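Local structure of racemase, putative (Roseobacter denitrificans, 3TCS) at residues A110-R115 with A124-G129; L282-I287 with L291-M296; H320-I325 with K330-S335. The protein probably works as a magnesium-dependent TIM-barrel enzyme of the enolase superfamily, perhaps a hydro-lyase, and binds D-alanine beside its metal. One frame throughout, in Å; residues are numbered along the deposited sequence.

Contact 1. Residues A110-R115 with A124-G129; sequences AIWDLR and AEVLGG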
loop_
_atom_site.group_PDB
_atom_site.type_symbol
_atom_site.label_atom_id
_atom_site.label_comp_id
_atom_site.label_asym_id
_atom_site.label_seq_id
_atom_site.Cartn_x
_atom_site.Cartn_y
_atom_site.Cartn_z
ATOM N N ALA B 110 -5.237 -3.036 20.515
ATOM C CA ALA B 110 -6.293 -2.902 21.525
ATOM C C ALA B 110 -6.650 -4.292 22.059
ATOM O O ALA B 110 -6.962 -4.467 23.241
ATOM C CB ALA B 110 -7.534 -2.237 20.914
ATOM N N ILE B 111 -6.600 -5.285 21.177
ATOM C CA ILE B 111 -6.901 -6.654 21.563
ATOM C C ILE B 111 -5.824 -7.173 22.515
ATOM O O ILE B 111 -6.133 -7.867 23.476
ATOM C CB ILE B 111 -7.029 -7.560 20.308
ATOM C CG1 ILE B 111 -8.328 -7.212 19.575
ATOM C CG2 ILE B 111 -6.987 -9.031 20.694
ATOM C CD1 ILE B 111 -8.530 -7.956 18.267
ATOM N N TRP B 112 -4.561 -6.829 22.275
ATOM C CA TRP B 112 -3.516 -7.294 23.186
ATOM C C TRP B 112 -3.667 -6.656 24.566
ATOM O O TRP B 112 -3.427 -7.304 25.582
ATOM C CB TRP B 112 -2.123 -7.025 22.606
ATOM C CG TRP B 112 -1.780 -8.005 21.525
ATOM C CD1 TRP B 112 -1.864 -7.807 20.176
ATOM C CD2 TRP B 112 -1.363 -9.364 21.707
ATOM N NE1 TRP B 112 -1.525 -8.962 19.506
ATOM C CE2 TRP B 112 -1.212 -9.932 20.422
ATOM C CE3 TRP B 112 -1.101 -10.159 22.833
ATOM C CZ2 TRP B 112 -0.808 -11.261 20.230
ATOM C CZ3 TRP B 112 -0.701 -11.482 22.642
ATOM C CH2 TRP B 112 -0.558 -12.017 21.349
ATOM N N ASP B 113 -4.074 -5.391 24.602
ATOM C CA ASP B 113 -4.290 -4.701 25.869
ATOM C C ASP B 113 -5.427 -5.412 26.608
ATOM O O ASP B 113 -5.358 -5.637 27.820
ATOM C CB ASP B 113 -4.678 -3.247 25.609
ATOM C CG ASP B 113 -4.827 -2.447 26.886
ATOM O OD1 ASP B 113 -3.859 -2.410 27.668
ATOM O OD2 ASP B 113 -5.907 -1.855 27.106
ATOM N N LEU B 114 -6.475 -5.762 25.867
ATOM C CA LEU B 114 -7.626 -6.449 26.445
ATOM C C LEU B 114 -7.200 -7.778 27.060
ATOM O O LEU B 114 -7.616 -8.118 28.163
ATOM C CB LEU B 114 -8.696 -6.696 25.373
ATOM C CG LEU B 114 -9.881 -7.607 25.726
ATOM C CD1 LEU B 114 -10.642 -7.052 26.911
ATOM C CD2 LEU B 114 -10.801 -7.722 24.527
ATOM N N ARG B 115 -6.366 -8.524 26.345
ATOM C CA ARG B 115 -5.890 -9.816 26.831
ATOM C C ARG B 115 -5.070 -9.649 28.101
ATOM O O ARG B 115 -5.247 -10.391 29.067
ATOM C CB ARG B 115 -5.050 -10.508 25.754
ATOM C CG ARG B 115 -5.861 -11.044 24.576
ATOM C CD ARG B 115 -4.956 -11.471 23.418
ATOM N NE ARG B 115 -5.695 -12.184 22.374
ATOM C CZ ARG B 115 -5.155 -12.628 21.243
ATOM N NH1 ARG B 115 -3.865 -12.432 20.997
ATOM N NH2 ARG B 115 -5.898 -13.285 20.360
ATOM N N ALA B 124 3.824 -7.701 27.629
ATOM C CA ALA B 124 5.127 -8.355 27.524
ATOM C C ALA B 124 5.074 -9.776 28.076
ATOM O O ALA B 124 5.698 -10.683 27.527
ATOM C CB ALA B 124 6.185 -7.551 28.268
ATOM N N GLU B 125 4.342 -9.966 29.172
ATOM C CA GLU B 125 4.213 -11.289 29.773
ATOM C C GLU B 125 3.287 -12.179 28.951
ATOM O O GLU B 125 3.534 -13.375 28.805
ATOM C CB GLU B 125 3.694 -11.181 31.210
ATOM C CG GLU B 125 4.796 -10.881 32.218
ATOM C CD GLU B 125 4.296 -10.821 33.648
ATOM O OE1 GLU B 125 3.152 -11.252 33.902
ATOM O OE2 GLU B 125 5.055 -10.345 34.522
ATOM N N VAL B 126 2.223 -11.595 28.411
ATOM C CA VAL B 126 1.289 -12.365 27.595
ATOM C C VAL B 126 2.050 -12.915 26.391
ATOM O O VAL B 126 1.776 -14.014 25.915
ATOM C CB VAL B 126 0.118 -11.485 27.100
ATOM C CG1 VAL B 126 -0.834 -12.316 26.255
ATOM C CG2 VAL B 126 -0.623 -10.887 28.285
ATOM N N LEU B 127 3.022 -12.143 25.919
ATOM C CA LEU B 127 3.837 -12.526 24.771
ATOM C C LEU B 127 4.952 -13.509 25.120
ATOM O O LEU B 127 5.751 -13.879 24.255
ATOM C CB LEU B 127 4.453 -11.278 24.131
ATOM C CG LEU B 127 3.507 -10.296 23.435
ATOM C CD1 LEU B 127 4.291 -9.062 23.021
ATOM C CD2 LEU B 127 2.866 -10.956 22.221
ATOM N N GLY B 128 5.019 -13.920 26.380
ATOM C CA GLY B 128 6.043 -14.866 26.798
ATOM C C GLY B 128 7.275 -14.230 27.417
ATOM O O GLY B 128 8.242 -14.924 27.737
ATOM N N GLY B 129 7.240 -12.914 27.596
ATOM C CA GLY B 129 8.371 -12.216 28.174
ATOM C C GLY B 129 8.148 -11.807 29.616
ATOM O O GLY B 129 7.289 -12.359 30.299
#

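Contact 2. Residues L282-I287 with L291-M296; sequences LYLGGI and LRVVEM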
loop_
_atom_site.group_PDB
_atom_site.type_symbol
_atom_site.label_atom_id
_atom_site.label_comp_id
_atom_site.label_asym_id
_atom_site.label_seq_id
_atom_site.Cartn_x
_atom_site.Cartn_y
_atom_site.Cartn_z
ATOM N N LEU B 282 3.211 -0.559 14.192
ATOM C CA LEU B 282 1.969 -0.016 13.668
ATOM C C LEU B 282 1.914 0.089 12.141
ATOM O O LEU B 282 0.851 -0.104 11.552
ATOM C CB LEU B 282 1.676 1.330 14.345
ATOM C CG LEU B 282 1.641 1.222 15.882
ATOM C CD1 LEU B 282 1.276 2.575 16.486
ATOM C CD2 LEU B 282 0.624 0.159 16.324
ATOM N N TYR B 283 3.037 0.387 11.487
ATOM C CA TYR B 283 3.019 0.450 10.025
ATOM C C TYR B 283 2.826 -0.964 9.469
ATOM O O TYR B 283 2.257 -1.149 8.391
ATOM C CB TYR B 283 4.338 0.996 9.450
ATOM C CG TYR B 283 4.646 2.458 9.713
ATOM C CD1 TYR B 283 3.628 3.406 9.832
ATOM C CD2 TYR B 283 5.972 2.902 9.794
ATOM C CE1 TYR B 283 3.919 4.759 10.025
ATOM C CE2 TYR B 283 6.273 4.253 9.986
ATOM C CZ TYR B 283 5.240 5.175 10.099
ATOM O OH TYR B 283 5.527 6.512 10.274
ATOM N N LEU B 284 3.314 -1.957 10.208
ATOM C CA LEU B 284 3.241 -3.353 9.777
ATOM C C LEU B 284 1.886 -4.029 9.983
ATOM O O LEU B 284 1.631 -5.089 9.417
ATOM C CB LEU B 284 4.346 -4.164 10.469
ATOM C CG LEU B 284 4.538 -5.658 10.178
ATOM C CD1 LEU B 284 4.607 -5.918 8.677
ATOM C CD2 LEU B 284 5.833 -6.117 10.851
ATOM N N GLY B 285 1.016 -3.428 10.786
ATOM C CA GLY B 285 -0.292 -4.029 10.995
ATOM C C GLY B 285 -0.559 -4.577 12.384
ATOM O O GLY B 285 -1.589 -5.211 12.612
ATOM N N GLY B 286 0.354 -4.346 13.318
ATOM C CA GLY B 286 0.118 -4.814 14.669
ATOM C C GLY B 286 1.127 -5.800 15.214
ATOM O O GLY B 286 2.083 -6.180 14.532
ATOM N N ILE B 287 0.899 -6.207 16.459
ATOM C CA ILE B 287 1.762 -7.156 17.155
ATOM C C ILE B 287 1.817 -8.519 16.461
ATOM O O ILE B 287 2.898 -9.044 16.197
ATOM C CB ILE B 287 1.281 -7.356 18.610
ATOM C CG1 ILE B 287 1.480 -6.061 19.406
ATOM C CG2 ILE B 287 2.025 -8.517 19.261
ATOM C CD1 ILE B 287 2.932 -5.656 19.583
ATOM N N LEU B 291 5.134 -10.112 14.925
ATOM C CA LEU B 291 5.683 -11.370 15.430
ATOM C C LEU B 291 6.017 -12.334 14.284
ATOM O O LEU B 291 6.908 -13.175 14.409
ATOM C CB LEU B 291 4.706 -12.030 16.406
ATOM C CG LEU B 291 4.547 -11.300 17.746
ATOM C CD1 LEU B 291 3.508 -12.009 18.607
ATOM C CD2 LEU B 291 5.891 -11.251 18.460
ATOM N N ARG B 292 5.301 -12.215 13.170
ATOM C CA ARG B 292 5.584 -13.072 12.021
ATOM C C ARG B 292 6.939 -12.672 11.444
ATOM O O ARG B 292 7.723 -13.528 11.040
ATOM C CB ARG B 292 4.503 -12.934 10.950
ATOM C CG ARG B 292 3.138 -13.409 11.400
ATOM C CD ARG B 292 2.152 -13.402 10.249
ATOM N NE ARG B 292 0.774 -13.318 10.725
ATOM C CZ ARG B 292 -0.285 -13.207 9.926
ATOM N NH1 ARG B 292 -0.119 -13.176 8.610
ATOM N NH2 ARG B 292 -1.504 -13.104 10.444
ATOM N N VAL B 293 7.216 -11.370 11.415
ATOM C CA VAL B 293 8.496 -10.890 10.909
ATOM C C VAL B 293 9.595 -11.270 11.901
ATOM O O VAL B 293 10.688 -11.666 11.503
ATOM C CB VAL B 293 8.478 -9.363 10.694
ATOM C CG1 VAL B 293 9.878 -8.857 10.340
ATOM C CG2 VAL B 293 7.506 -9.022 9.569
ATOM N N VAL B 294 9.296 -11.155 13.191
ATOM C CA VAL B 294 10.256 -11.517 14.230
ATOM C C VAL B 294 10.680 -12.979 14.055
ATOM O O VAL B 294 11.859 -13.318 14.203
ATOM C CB VAL B 294 9.647 -11.328 15.635
ATOM C CG1 VAL B 294 10.538 -11.965 16.692
ATOM C CG2 VAL B 294 9.470 -9.842 15.924
ATOM N N GLU B 295 9.720 -13.845 13.739
ATOM C CA GLU B 295 10.024 -15.262 13.541
ATOM C C GLU B 295 10.856 -15.485 12.267
ATOM O O GLU B 295 11.771 -16.305 12.259
ATOM C CB GLU B 295 8.723 -16.069 13.496
ATOM C CG GLU B 295 8.879 -17.556 13.178
ATOM C CD GLU B 295 9.871 -18.288 14.079
ATOM O OE1 GLU B 295 10.021 -17.922 15.267
ATOM O OE2 GLU B 295 10.498 -19.257 13.593
ATOM N N MET B 296 10.540 -14.763 11.194
ATOM C CA MET B 296 11.316 -14.892 9.956
ATOM C C MET B 296 12.767 -14.571 10.284
ATOM O O MET B 296 13.688 -15.282 9.879
ATOM C CB MET B 296 10.858 -13.894 8.897
ATOM C CG MET B 296 9.474 -14.098 8.332
ATOM S SD MET B 296 9.111 -12.763 7.172
ATOM C CE MET B 296 7.373 -13.080 6.838
#

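Contact 3. Residues H320-I325 with K330-S335; sequences HLLRAI and KYLEFS. With DAL (D-alanine), chain L.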
loop_
_atom_site.group_PDB
_atom_site.type_symbol
_atom_site.label_atom_id
_atom_site.label_comp_id
_atom_site.label_asym_id
_atom_site.label_seq_id
_atom_site.Cartn_x
_atom_site.Cartn_y
_atom_site.Cartn_z
ATOM N N HIS B 320 7.351 -3.400 25.080
ATOM C CA HIS B 320 6.800 -4.692 25.480
ATOM C C HIS B 320 7.317 -5.805 24.576
ATOM O O HIS B 320 7.655 -6.893 25.048
ATOM C CB HIS B 320 5.268 -4.684 25.429
ATOM C CG HIS B 320 4.619 -4.088 26.640
ATOM N ND1 HIS B 320 4.584 -2.731 26.878
ATOM C CD2 HIS B 320 3.971 -4.668 27.678
ATOM C CE1 HIS B 320 3.940 -2.499 28.008
ATOM N NE2 HIS B 320 3.558 -3.658 28.513
ATOM N N LEU B 321 7.375 -5.534 23.275
ATOM C CA LEU B 321 7.853 -6.530 22.326
ATOM C C LEU B 321 9.304 -6.910 22.621
ATOM O O LEU B 321 9.651 -8.092 22.643
ATOM C CB LEU B 321 7.749 -6.003 20.889
ATOM C CG LEU B 321 8.183 -7.001 19.804
ATOM C CD1 LEU B 321 7.137 -8.103 19.679
ATOM C CD2 LEU B 321 8.356 -6.291 18.475
ATOM N N LEU B 322 10.145 -5.904 22.856
ATOM C CA LEU B 322 11.555 -6.144 23.133
ATOM C C LEU B 322 11.805 -6.914 24.427
ATOM O O LEU B 322 12.865 -7.517 24.591
ATOM C CB LEU B 322 12.323 -4.819 23.146
ATOM C CG LEU B 322 12.513 -4.146 21.780
ATOM C CD1 LEU B 322 13.199 -2.807 21.972
ATOM C CD2 LEU B 322 13.355 -5.040 20.862
ATOM N N ARG B 323 10.836 -6.899 25.340
ATOM C CA ARG B 323 10.978 -7.628 26.598
ATOM C C ARG B 323 10.508 -9.065 26.407
ATOM O O ARG B 323 10.550 -9.863 27.340
ATOM C CB ARG B 323 10.132 -6.990 27.708
ATOM C CG ARG B 323 10.667 -5.683 28.294
ATOM C CD ARG B 323 11.994 -5.860 29.042
ATOM N NE ARG B 323 11.979 -6.942 30.027
ATOM C CZ ARG B 323 13.019 -7.258 30.796
ATOM N NH1 ARG B 323 14.147 -6.567 30.697
ATOM N NH2 ARG B 323 12.947 -8.276 31.644
ATOM N N ALA B 324 10.062 -9.397 25.202
ATOM C CA ALA B 324 9.560 -10.741 24.959
ATOM C C ALA B 324 10.227 -11.552 23.848
ATOM O O ALA B 324 10.376 -12.764 23.977
ATOM C CB ALA B 324 8.060 -10.679 24.708
ATOM N N ILE B 325 10.641 -10.911 22.763
ATOM C CA ILE B 325 11.230 -11.677 21.666
ATOM C C ILE B 325 12.612 -12.248 21.992
ATOM O O ILE B 325 13.384 -11.645 22.735
ATOM C CB ILE B 325 11.280 -10.835 20.371
ATOM C CG1 ILE B 325 12.170 -9.611 20.561
ATOM C CG2 ILE B 325 9.862 -10.401 19.991
ATOM C CD1 ILE B 325 12.432 -8.853 19.263
ATOM N N LYS B 330 19.965 -4.466 20.146
ATOM C CA LYS B 330 20.641 -3.853 21.284
ATOM C C LYS B 330 19.893 -2.789 22.073
ATOM O O LYS B 330 20.223 -2.535 23.228
ATOM C CB LYS B 330 21.965 -3.236 20.821
ATOM C CG LYS B 330 22.874 -4.163 20.028
ATOM C CD LYS B 330 24.010 -3.359 19.402
ATOM C CE LYS B 330 24.832 -4.194 18.437
ATOM N NZ LYS B 330 25.942 -3.404 17.823
ATOM N N TYR B 331 18.889 -2.167 21.467
ATOM C CA TYR B 331 18.200 -1.082 22.151
ATOM C C TYR B 331 16.901 -0.629 21.510
ATOM O O TYR B 331 16.611 -0.936 20.354
ATOM C CB TYR B 331 19.154 0.121 22.259
ATOM C CG TYR B 331 20.207 0.171 21.152
ATOM C CD1 TYR B 331 21.544 0.453 21.448
ATOM C CD2 TYR B 331 19.878 -0.121 19.827
ATOM C CE1 TYR B 331 22.523 0.432 20.455
ATOM C CE2 TYR B 331 20.855 -0.144 18.820
ATOM C CZ TYR B 331 22.175 0.130 19.146
ATOM O OH TYR B 331 23.153 0.069 18.175
ATOM N N LEU B 332 16.137 0.122 22.295
ATOM C CA LEU B 332 14.851 0.688 21.898
ATOM C C LEU B 332 15.075 2.068 21.280
ATOM O O LEU B 332 15.760 2.900 21.871
ATOM C CB LEU B 332 13.969 0.866 23.139
ATOM C CG LEU B 332 12.662 1.645 22.973
ATOM C CD1 LEU B 332 11.565 0.684 22.546
ATOM C CD2 LEU B 332 12.287 2.327 24.292
ATOM N N GLU B 333 14.508 2.323 20.104
ATOM C CA GLU B 333 14.654 3.647 19.512
ATOM C C GLU B 333 13.865 4.598 20.410
ATOM O O GLU B 333 12.708 4.333 20.748
ATOM C CB GLU B 333 14.089 3.689 18.092
ATOM C CG GLU B 333 14.031 5.110 17.541
ATOM C CD GLU B 333 13.837 5.179 16.046
ATOM O OE1 GLU B 333 13.168 4.301 15.455
ATOM O OE2 GLU B 333 14.358 6.140 15.455
ATOM N N PHE B 334 14.487 5.695 20.820
ATOM C CA PHE B 334 13.797 6.627 21.701
ATOM C C PHE B 334 13.940 8.061 21.210
ATOM O O PHE B 334 15.000 8.661 21.333
ATOM C CB PHE B 334 14.359 6.507 23.116
ATOM C CG PHE B 334 13.505 7.164 24.163
ATOM C CD1 PHE B 334 12.377 6.519 24.663
ATOM C CD2 PHE B 334 13.818 8.434 24.633
ATOM C CE1 PHE B 334 11.570 7.134 25.621
ATOM C CE2 PHE B 334 13.017 9.060 25.591
ATOM C CZ PHE B 334 11.891 8.406 26.084
ATOM N N SER B 335 12.866 8.605 20.650
ATOM C CA SER B 335 12.895 9.971 20.148
ATOM C C SER B 335 13.180 10.962 21.266
ATOM O O SER B 335 12.578 10.884 22.338
ATOM C CB SER B 335 11.559 10.336 19.506
ATOM O OG SER B 335 11.545 11.712 19.172
HETATM N N DAL L . 14.358 5.246 12.391
HETATM C CA DAL L . 14.152 6.686 12.156
HETATM C CB DAL L . 13.293 7.290 13.258
HETATM C C DAL L . 13.474 6.890 10.844
HETATM O O DAL L . 13.986 6.508 9.841
#

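Contact 1. Residues A110-R115 with A124-G129
With CG of Trp112 turned opposite its own carbonyl carbon (chi1 -76°) and Leu127 in the same kind of rotamer (chi1 -68°), the indole and the leucine meet nearly at right angles, methyl against ring. CD2 of Leu127 stands over one face of the six-membered ring, 3.9 Å from the centroid, a CH-pi contact displaced toward CZ3, from which CD2 is 3.6 Å away. Val126 comes from another direction: its CG1 lies at the ring's edge, close to the ring plane, 3.7 Å from Trp112 CZ3. A flat, wide side chain suits this place because it can receive two compact aliphatic groups, one over its face, the other at its edge. The tryptophan belongs to the long helix 98-119 of the N-terminal capping domain, while its partners sit where helix 123-126 ends in a Schellman motif. There two amides reach back into the last turn, Gly129 N to Ala124 O at 2.7 Å and Gly128 N to Glu125 O at 2.9 Å; at the positive phi of Gly128 a CB would jam against Leu127 O, hence glycine. Were the indole cut back to an alanine here, Leu127 CD2 is likely to lose the face beneath it and Val126 CG1 its edge, opening a gap between the helices. On the indole face opposite Leu127 lies NH1 of Arg115, whose NH2 is hydrogen-bonded to Ile78 O.

Contact 2. Residues L282-I287 with L291-M296
Ile287 and Leu291 bury most of the surface here, and they do so within the first turn of helix 287-300. Leu291 N donates to Ile287 O at 2.8 Å, a fairly straight bond (156° at the hydrogen) that approaches nearly head-on to the carbonyl. The same oxygen is crowded by the leucine side chain, CG of Leu291 standing only 3.2 Å from it. Beyond the carbonyl the two side chains slant across one another, with CG2 of Ile287 3.8 Å from CD1 of Leu291. Beta-branching serves Ile287 well: CG2, the branch trans to the backbone N, is the one that meets Leu291.

The third large contributor, Leu284, reaches the helix from the preceding loop. Its CG is trans to the backbone N (chi1 -178°), which carries CD2 to within 3.6 Å of Val293 CG2. After Leu284 the chain turns through Gly285 and Gly286, both with positive phi, at angles where any side chain would jam against the preceding carbonyl O; Gly286 takes the N-cap position from which the helix starts. Ile287 N is bonded to Asp108 OD2, so a carboxylate from helix 98-119 meets the start of the helix. Tyr283, within the loop, touches Lys94 of the second subunit.

The contact thus forms the entry from strand 276-277 into a barrel helix, where Val293 packs on Trp265 of helix 262-270 and Leu291 on Leu321 of helix 314-322.

Contact 3. Residues H320-I325 with K330-S335
Leu322 and Leu332 meet through a single methyl group of the helix residue, CD1 of Leu322, which rests against Leu332. That carbon lies 3.9 Å from Leu332 CA and equally far from both its CB and CD1, touching backbone and side chain together. The rotamer explains the reach: CG of Leu322 is turned opposite its carbonyl carbon (chi1 -71°), and the chain then extends from the last turn of helix 314-322 toward strand 332-335. Leucine fits both places, being apolar and long enough to span from helix to sheet; Leu332 is buried, Leu322 partly exposed at the helix end.

Toward Tyr331 the fit slackens. Leu322 CD1 is 4.2 Å from Tyr331 O, and the tyrosine's own CB points away from the helix. Its ring has Lys330 CB 3.5 Å above the centre of one face and Tyr137 meeting it edge-to-face. Lys330, also directed away, is exposed, so the approach to the strand is the solvent side of the contact. Within 320-325, Leu321 O accepts from both Ala324 N (2.9 Å) and Ile325 N (3.0 Å), which closes the chain after the helix.

One residue beyond Leu332, the strand supplies Glu333 to the D-alanine pocket. This side chain, extended beyond CG, carries its carboxylate far from the helix, where three groups hold it: Lys167 NZ by a salt bridge and Ser139 OG by a hydrogen bond, both to OE2, and Cys308 N by a hydrogen bond to OE1.

In the barrel, strand 332-335 runs parallel to strand 132-139, with Leu332 and Phe334 bonded to its backbone. Helix 314-322 packs outside, where Leu322 also touches Ile134 and Leu332 also meets Thr318 and Met319.

In the fold
The three contacts lie 14 to 15 Å apart, centre to centre, and meet largely through apolar side chains. Leu127 joins the capping domain to the barrel: its CD2 is 3.8 Å from Leu291 CD1, linking contacts 1 and 2, and its CB is 3.7 Å from Ala324 CB, linking contacts 1 and 3. Contacts 2 and 3 sit on successive barrel helices, and Leu291 CD2 touches Leu321 CD1 at 3.6 Å. Their distance from the active site differs. Contact 3 contributes Glu333 directly to the D-alanine pocket; in contact 2, the side chain of Leu284 is about 14 Å from a bound D-alanine and from a bound magnesium ion; contact 1 lies away from the annotated sites.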